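Local coordinates for sensor protein (Shewanella oneidensis, PDB 3LIC) that is a putative sensor histidine kinase that probably detects an extracellular signal through its PDC-fold domain and relays it in a two-component system, at residues Phe79-Phe84 with Asp112-Asn117; Leu176-Ser181 with Val256-Pro261; Val241-Val246 with His263-Ser268. All coordinates share one frame; numbering follows the deposited sequence.

Overall arrangement
Contact 1 stands apart from the other two. Its centre lies about 38 Å from that of contact 2 and about 48 Å from that of contact 3, on the opposite side of the chain's centre. It joins two loops in the first PDC sensor domain. Contacts 2 and 3 belong to the second sheet, and their centres are about 11 Å apart. Strands 241-248 and 255-261 are antiparallel neighbours there, with a probable backbone bond from Ser245 N to Val258 O of 2.8 Å. Contact 2 joins strand 255-261 to the link that enters this sheet. Contact 3 joins strand 241-248 to helix 262-268. Helix 2-46 touches both contacts.

Contact 1: residues Phe79-Phe84 with Asp112-Asn117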
# COMPACT_ATOMS: atom_id res chain seq x y z
N PHE A 79 6.31 -11.95 -16.38
CA PHE A 79 7.64 -12.34 -16.95
C PHE A 79 8.20 -11.25 -17.88
O PHE A 79 7.42 -10.51 -18.47
CB PHE A 79 7.58 -13.70 -17.73
CG PHE A 79 7.21 -14.88 -16.85
CD1 PHE A 79 8.19 -15.65 -16.22
CD2 PHE A 79 5.90 -15.18 -16.62
CE1 PHE A 79 7.83 -16.69 -15.41
CE2 PHE A 79 5.54 -16.24 -15.80
CZ PHE A 79 6.50 -16.99 -15.20
N LYS A 80 9.52 -11.14 -17.97
CA LYS A 80 10.14 -10.29 -18.99
C LYS A 80 9.59 -10.60 -20.40
O LYS A 80 9.26 -11.74 -20.69
CB LYS A 80 11.63 -10.53 -19.04
CG LYS A 80 12.49 -9.47 -18.46
CD LYS A 80 13.96 -9.83 -18.77
CE LYS A 80 14.90 -8.65 -18.52
NZ LYS A 80 15.19 -8.52 -17.07
N PRO A 81 9.52 -9.59 -21.27
CA PRO A 81 9.09 -9.79 -22.67
C PRO A 81 9.85 -10.95 -23.34
O PRO A 81 11.07 -10.95 -23.31
CB PRO A 81 9.48 -8.47 -23.34
CG PRO A 81 9.60 -7.45 -22.23
CD PRO A 81 10.09 -8.25 -21.05
N ASN A 82 9.15 -11.95 -23.89
CA ASN A 82 9.83 -13.00 -24.69
C ASN A 82 10.61 -14.06 -23.92
O ASN A 82 11.42 -14.79 -24.51
CB ASN A 82 10.77 -12.37 -25.74
CG ASN A 82 10.01 -11.62 -26.78
OD1 ASN A 82 10.17 -10.41 -26.96
ND2 ASN A 82 9.08 -12.29 -27.39
N THR A 83 10.33 -14.15 -22.62
CA THR A 83 10.84 -15.24 -21.81
C THR A 83 10.51 -16.56 -22.47
O THR A 83 11.35 -17.42 -22.57
CB THR A 83 10.22 -15.22 -20.40
OG1 THR A 83 10.50 -13.96 -19.79
CG2 THR A 83 10.82 -16.27 -19.55
N PHE A 84 9.27 -16.71 -22.94
CA PHE A 84 8.80 -17.97 -23.54
C PHE A 84 8.44 -17.78 -25.03
O PHE A 84 8.11 -16.68 -25.44
CB PHE A 84 7.56 -18.47 -22.81
CG PHE A 84 7.76 -18.64 -21.35
CD1 PHE A 84 8.69 -19.56 -20.86
CD2 PHE A 84 7.06 -17.84 -20.45
CE1 PHE A 84 8.88 -19.71 -19.54
CE2 PHE A 84 7.26 -17.98 -19.10
CZ PHE A 84 8.16 -18.93 -18.64
N ASP A 112 -0.01 -3.47 -21.05
CA ASP A 112 1.40 -3.75 -21.30
C ASP A 112 2.15 -3.30 -20.07
O ASP A 112 2.48 -2.10 -19.93
CB ASP A 112 1.85 -3.00 -22.53
CG ASP A 112 3.31 -3.19 -22.80
OD1 ASP A 112 4.00 -3.94 -22.07
OD2 ASP A 112 3.79 -2.60 -23.75
N TYR A 113 2.40 -4.25 -19.16
CA TYR A 113 2.95 -3.92 -17.85
C TYR A 113 4.36 -3.36 -18.00
O TYR A 113 4.89 -2.76 -17.07
CB TYR A 113 2.86 -5.13 -16.89
CG TYR A 113 3.38 -6.42 -17.48
CD1 TYR A 113 4.74 -6.73 -17.38
CD2 TYR A 113 2.53 -7.33 -18.12
CE1 TYR A 113 5.23 -7.84 -17.90
CE2 TYR A 113 3.04 -8.46 -18.67
CZ TYR A 113 4.39 -8.71 -18.57
OH TYR A 113 4.96 -9.88 -19.06
N THR A 114 4.99 -3.55 -19.17
CA THR A 114 6.36 -3.11 -19.40
C THR A 114 6.52 -1.73 -20.05
O THR A 114 7.62 -1.34 -20.29
CB THR A 114 7.10 -4.09 -20.35
OG1 THR A 114 6.59 -3.94 -21.71
CG2 THR A 114 6.92 -5.54 -19.89
N ASP A 115 5.44 -1.00 -20.35
CA ASP A 115 5.53 0.21 -21.19
C ASP A 115 6.03 1.50 -20.46
O ASP A 115 6.09 2.57 -21.06
CB ASP A 115 4.17 0.51 -21.83
CG ASP A 115 3.10 0.90 -20.80
OD1 ASP A 115 3.35 0.94 -19.55
OD2 ASP A 115 1.97 1.13 -21.22
N GLY A 116 6.35 1.37 -19.18
CA GLY A 116 6.82 2.50 -18.40
C GLY A 116 5.80 3.15 -17.50
O GLY A 116 6.16 4.01 -16.68
N ASN A 117 4.52 2.77 -17.63
CA ASN A 117 3.50 3.41 -16.84
C ASN A 117 3.25 2.66 -15.60
O ASN A 117 2.43 3.07 -14.79
CB ASN A 117 2.20 3.52 -17.64
CG ASN A 117 2.32 4.54 -18.77
OD1 ASN A 117 2.17 4.18 -19.93
ND2 ASN A 117 2.62 5.81 -18.42
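Tyr113 and Phe79 form the polar link between these two loops. The phenol OH of Tyr113 donates to Phe79 O over 2.6 Å. The oxygen meets the tyrosine ring at its edge, and the hydroxyl lies in the carbonyl plane with a C=O...O angle of 149°. Phe90 N also bonds to the hydroxyl, which thus joins two backbone groups. Tyr113 CG sits between the backbone N and the carbonyl carbon (chi1 49°), and from there the ring reaches across to the other loop. A phenylalanine here would probably leave Phe79 O and Phe90 N without this shared partner.

The apolar part is small. Pro81 CG and Thr114 CG2 meet tip to tip at 4.0 Å. Trp121 packs against Thr114 and meets the Tyr113 ring edge-to-face.

Bonds within each loop set the shape of both sides. Lys80 O accepts from Thr83 N and, at 2.7 Å, from Thr83 OG1, both from one face, which ties the type II turn Lys80-Thr83. Phe84 CE2 lies 3.7 Å over the centre of the Phe79 ring. Asp112 OD1 accepts from Thr114 OG1 at 2.6 Å on its syn side and from Thr114 N above the carboxylate plane. Such a beta turn and Asx turn shape two loops of the PDC-fold sensor domain, tied by the tyrosine hydroxyl just where strand 74-79 ends.

Contact 2: residues Leu176-Ser181 with Val256-Pro261; sequences LGIAPS and VVVMVP
This is a buried apolar contact between the C-terminal end of helix 172-176, with the loop after it, and strand 255-261 of the second sheet. Two side chains on each side carry it. Leu176 CD2 meets Val256 CG2 at 4.4 Å. Ile178 CD1 meets Val258 CG2 at 4.2 Å. The two pairs sit two residues apart in both segments, so the chain follows the strand in step for a short way. Ile178 holds CG1 anti to its carbonyl carbon (chi1 -54°), and this branch carries CD1 to the valine methyl.

The gap between the backbones widens toward Leu176. The CA atoms of Ile178 and Val258 are 7.8 Å apart, against 9.5 Å for those of Leu176 and Val256. At the other end a water joins the segments. It donates to Ser181 O at 2.9 Å and to Met259 O at 2.6 Å, so two backbone carbonyls share one bridge. Just beyond, Met259 and Arg182 make a backbone bond where strand 183-186 pairs with strand 255-261.

Leu25 of helix 2-46 and Leu183 of strand 183-186 each touch both Leu176 and Val256. Separately, Ser21 OG and Arg24 NH1 bond to Leu176 O. Met259, a selenomethionine, also packs on Val184, Tyr242 and Ala244.

Gly177 ends the helix with a positive phi of 84°, which favours glycine. It is the C-prime residue of a Schellman motif, here turning the chain from helix 172-176 toward the antiparallel second sheet, consistent with a second PDC-like unit.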
# COMPACT_ATOMS: atom_id res chain seq x y z
N LEU A 176 -6.44 -1.45 9.77
CA LEU A 176 -5.74 -0.60 10.75
C LEU A 176 -6.60 -0.25 11.96
O LEU A 176 -6.04 0.09 13.01
CB LEU A 176 -5.25 0.70 10.11
CG LEU A 176 -3.82 0.61 9.52
CD1 LEU A 176 -3.55 -0.74 8.73
CD2 LEU A 176 -3.51 1.89 8.70
N GLY A 177 -7.92 -0.35 11.83
CA GLY A 177 -8.82 -0.23 12.98
C GLY A 177 -9.13 1.24 13.27
O GLY A 177 -9.18 1.62 14.41
N ILE A 178 -9.30 2.04 12.21
CA ILE A 178 -9.48 3.46 12.24
C ILE A 178 -10.55 3.78 11.18
O ILE A 178 -10.55 3.22 10.03
CB ILE A 178 -8.15 4.23 11.84
CG1 ILE A 178 -6.95 3.79 12.68
CG2 ILE A 178 -8.25 5.68 12.13
CD1 ILE A 178 -7.10 4.08 14.24
N ALA A 179 -11.46 4.69 11.52
CA ALA A 179 -12.52 5.06 10.62
C ALA A 179 -11.88 5.71 9.40
O ALA A 179 -10.97 6.47 9.53
CB ALA A 179 -13.50 6.00 11.32
N PRO A 180 -12.37 5.41 8.18
CA PRO A 180 -11.72 6.01 7.02
C PRO A 180 -11.49 7.53 7.12
O PRO A 180 -10.44 8.01 6.70
CB PRO A 180 -12.70 5.71 5.85
CG PRO A 180 -13.54 4.54 6.30
CD PRO A 180 -13.42 4.43 7.82
N SER A 181 -12.47 8.29 7.60
CA SER A 181 -12.32 9.76 7.60
C SER A 181 -11.25 10.25 8.59
O SER A 181 -10.83 11.39 8.54
CB SER A 181 -13.67 10.49 7.86
OG SER A 181 -14.07 10.20 9.18
N VAL A 256 1.52 6.91 9.88
CA VAL A 256 0.11 6.79 10.00
C VAL A 256 -0.28 8.02 10.74
O VAL A 256 0.34 8.34 11.76
CB VAL A 256 -0.26 5.57 10.83
CG1 VAL A 256 -1.72 5.65 11.27
CG2 VAL A 256 -0.00 4.30 9.98
N VAL A 257 -1.26 8.74 10.21
CA VAL A 257 -1.78 9.92 10.89
C VAL A 257 -3.23 9.67 11.32
O VAL A 257 -4.06 9.35 10.48
CB VAL A 257 -1.79 11.13 9.95
CG1 VAL A 257 -2.28 12.41 10.69
CG2 VAL A 257 -0.41 11.33 9.31
N VAL A 258 -3.52 9.81 12.61
CA VAL A 258 -4.91 9.77 13.10
C VAL A 258 -5.32 11.21 13.48
O VAL A 258 -4.63 11.90 14.20
CB VAL A 258 -5.05 8.88 14.36
CG1 VAL A 258 -6.52 8.86 14.86
CG2 VAL A 258 -4.52 7.44 14.07
N MSE A 259 -6.45 11.66 12.96
CA MSE A 259 -6.89 13.04 13.15
C MSE A 259 -8.39 12.99 13.31
O MSE A 259 -9.06 12.24 12.59
CB MSE A 259 -6.52 13.87 11.93
CG MSE A 259 -7.28 13.48 10.73
SE MSE A 259 -6.26 13.80 9.06
CE MSE A 259 -5.60 11.99 8.82
N VAL A 260 -8.92 13.76 14.28
CA VAL A 260 -10.37 13.85 14.48
C VAL A 260 -10.72 15.34 14.66
O VAL A 260 -9.96 16.10 15.25
CB VAL A 260 -10.79 13.04 15.73
CG1 VAL A 260 -12.34 13.00 15.92
CG2 VAL A 260 -10.18 11.63 15.69
N PRO A 261 -11.85 15.78 14.10
CA PRO A 261 -12.13 17.22 14.31
C PRO A 261 -12.17 17.55 15.79
O PRO A 261 -12.64 16.75 16.59
CB PRO A 261 -13.51 17.43 13.69
CG PRO A 261 -13.60 16.23 12.59
CD PRO A 261 -12.83 15.09 13.21
O HOH W 1 -10.95 12.94 11.02

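Contact 3: residues Val241-Val246 with His263-Ser268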
# COMPACT_ATOMS: atom_id res chain seq x y z
N VAL A 241 -10.75 22.62 12.38
CA VAL A 241 -9.54 22.27 13.16
C VAL A 241 -9.55 20.81 13.61
O VAL A 241 -10.56 20.34 14.17
CB VAL A 241 -9.44 23.16 14.44
CG1 VAL A 241 -8.05 23.03 15.10
CG2 VAL A 241 -9.68 24.60 14.06
N TYR A 242 -8.45 20.10 13.36
CA TYR A 242 -8.28 18.72 13.81
C TYR A 242 -7.19 18.67 14.86
O TYR A 242 -6.24 19.43 14.78
CB TYR A 242 -7.83 17.83 12.64
CG TYR A 242 -8.90 17.62 11.61
CD1 TYR A 242 -9.62 16.43 11.56
CD2 TYR A 242 -9.17 18.59 10.69
CE1 TYR A 242 -10.62 16.23 10.61
CE2 TYR A 242 -10.13 18.42 9.76
CZ TYR A 242 -10.86 17.24 9.71
OH TYR A 242 -11.81 17.10 8.74
N LEU A 243 -7.29 17.74 15.79
CA LEU A 243 -6.14 17.30 16.54
C LEU A 243 -5.63 16.02 15.87
O LEU A 243 -6.44 15.17 15.45
CB LEU A 243 -6.54 17.07 18.02
CG LEU A 243 -6.41 18.26 19.01
CD1 LEU A 243 -6.92 19.56 18.48
CD2 LEU A 243 -7.05 17.90 20.34
N ALA A 244 -4.32 15.88 15.73
CA ALA A 244 -3.73 14.77 14.92
C ALA A 244 -2.55 14.18 15.63
O ALA A 244 -1.85 14.86 16.42
CB ALA A 244 -3.30 15.27 13.58
N SER A 245 -2.33 12.91 15.39
CA SER A 245 -1.21 12.23 15.94
C SER A 245 -0.58 11.42 14.83
O SER A 245 -1.28 10.68 14.14
CB SER A 245 -1.66 11.32 17.08
OG SER A 245 -0.57 10.64 17.62
N VAL A 246 0.74 11.53 14.70
CA VAL A 246 1.51 10.92 13.64
C VAL A 246 2.33 9.85 14.31
O VAL A 246 2.97 10.12 15.31
CB VAL A 246 2.52 11.96 13.07
CG1 VAL A 246 3.50 11.32 12.02
CG2 VAL A 246 1.80 13.17 12.52
N HIS A 263 -13.95 19.80 17.55
CA HIS A 263 -15.31 19.96 18.13
C HIS A 263 -15.82 18.64 18.65
O HIS A 263 -16.35 18.51 19.77
CB HIS A 263 -16.32 20.58 17.10
CG HIS A 263 -16.46 19.83 15.79
ND1 HIS A 263 -17.22 18.67 15.65
CD2 HIS A 263 -16.04 20.14 14.53
CE1 HIS A 263 -17.21 18.28 14.39
NE2 HIS A 263 -16.51 19.15 13.69
N GLU A 264 -15.65 17.64 17.79
CA GLU A 264 -16.09 16.27 18.03
C GLU A 264 -15.26 15.63 19.14
O GLU A 264 -15.80 14.97 20.01
CB GLU A 264 -15.97 15.44 16.73
CG GLU A 264 -15.93 13.96 16.98
CD GLU A 264 -15.81 13.09 15.70
OE1 GLU A 264 -15.89 13.61 14.55
OE2 GLU A 264 -15.67 11.86 15.89
N LEU A 265 -13.94 15.82 19.13
CA LEU A 265 -13.18 15.22 20.23
C LEU A 265 -13.63 15.81 21.58
O LEU A 265 -13.86 15.04 22.55
CB LEU A 265 -11.66 15.34 20.04
CG LEU A 265 -11.05 14.47 18.95
CD1 LEU A 265 -9.57 14.85 18.75
CD2 LEU A 265 -11.20 12.98 19.36
N PHE A 266 -13.73 17.16 21.65
CA PHE A 266 -14.25 17.82 22.88
C PHE A 266 -15.68 17.39 23.23
O PHE A 266 -15.95 17.00 24.35
CB PHE A 266 -14.09 19.35 22.84
CG PHE A 266 -12.67 19.81 23.05
CD1 PHE A 266 -11.68 19.57 22.10
CD2 PHE A 266 -12.29 20.45 24.24
CE1 PHE A 266 -10.34 19.98 22.29
CE2 PHE A 266 -10.92 20.88 24.44
CZ PHE A 266 -9.96 20.63 23.47
N ALA A 267 -16.61 17.41 22.27
CA ALA A 267 -17.98 16.93 22.58
C ALA A 267 -18.03 15.55 23.33
O ALA A 267 -18.71 15.48 24.37
CB ALA A 267 -18.87 16.93 21.36
N SER A 268 -17.34 14.48 22.84
CA SER A 268 -17.39 13.17 23.55
C SER A 268 -16.82 13.29 24.93
O SER A 268 -17.55 13.14 25.90
CB SER A 268 -16.63 12.02 22.87
OG SER A 268 -16.92 11.98 21.51
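Leu243 of strand 241-248 meets two side chains of helix 262-268, Leu265 and Phe266. The closest pair is Leu243 CB and Leu265 CD1, at 3.8 Å. The second is looser: Leu243 CD2 approaches Phe266 CE1 at 4.4 Å, obliquely to the ring. Leu243 therefore uses its stem for one partner and a branch methyl for the other.

Torsions help to explain the reach of Leu265. Its CG is anti to the carbonyl carbon (chi1 -71°), and CD1 continues the chain away from CA in an extended form (chi2 172°). That methyl is thus thrust forward to the strand. Phe266 has a CB that does not aim directly at the strand, yet its ring comes nearer.

The next shell is mostly apolar. Leu265 also rests on Val260 of the neighbouring strand. Tyr11 and Leu14 of helix 2-46 touch Leu243, while Ile6 and Leu10 touch Phe266, whose ring also meets that of Tyr3. One long helix therefore packs against both sides of the contact.

Backbone bonds position the two segments. Leu243 pairs with Val260 and Val241 with Lys262, which brings the strand to the start of helix 262-268. Within that helix, Ser268 N bonds to Glu264 O at 3.3 Å. Glu264 adds a salt bridge to Arg182.

The contact itself is purely apolar and has no directional bond. It rests on modest apolar contact at a partly buried place, so its strength probably depends on strand 241-248, helix 262-268 and helix 2-46 staying together.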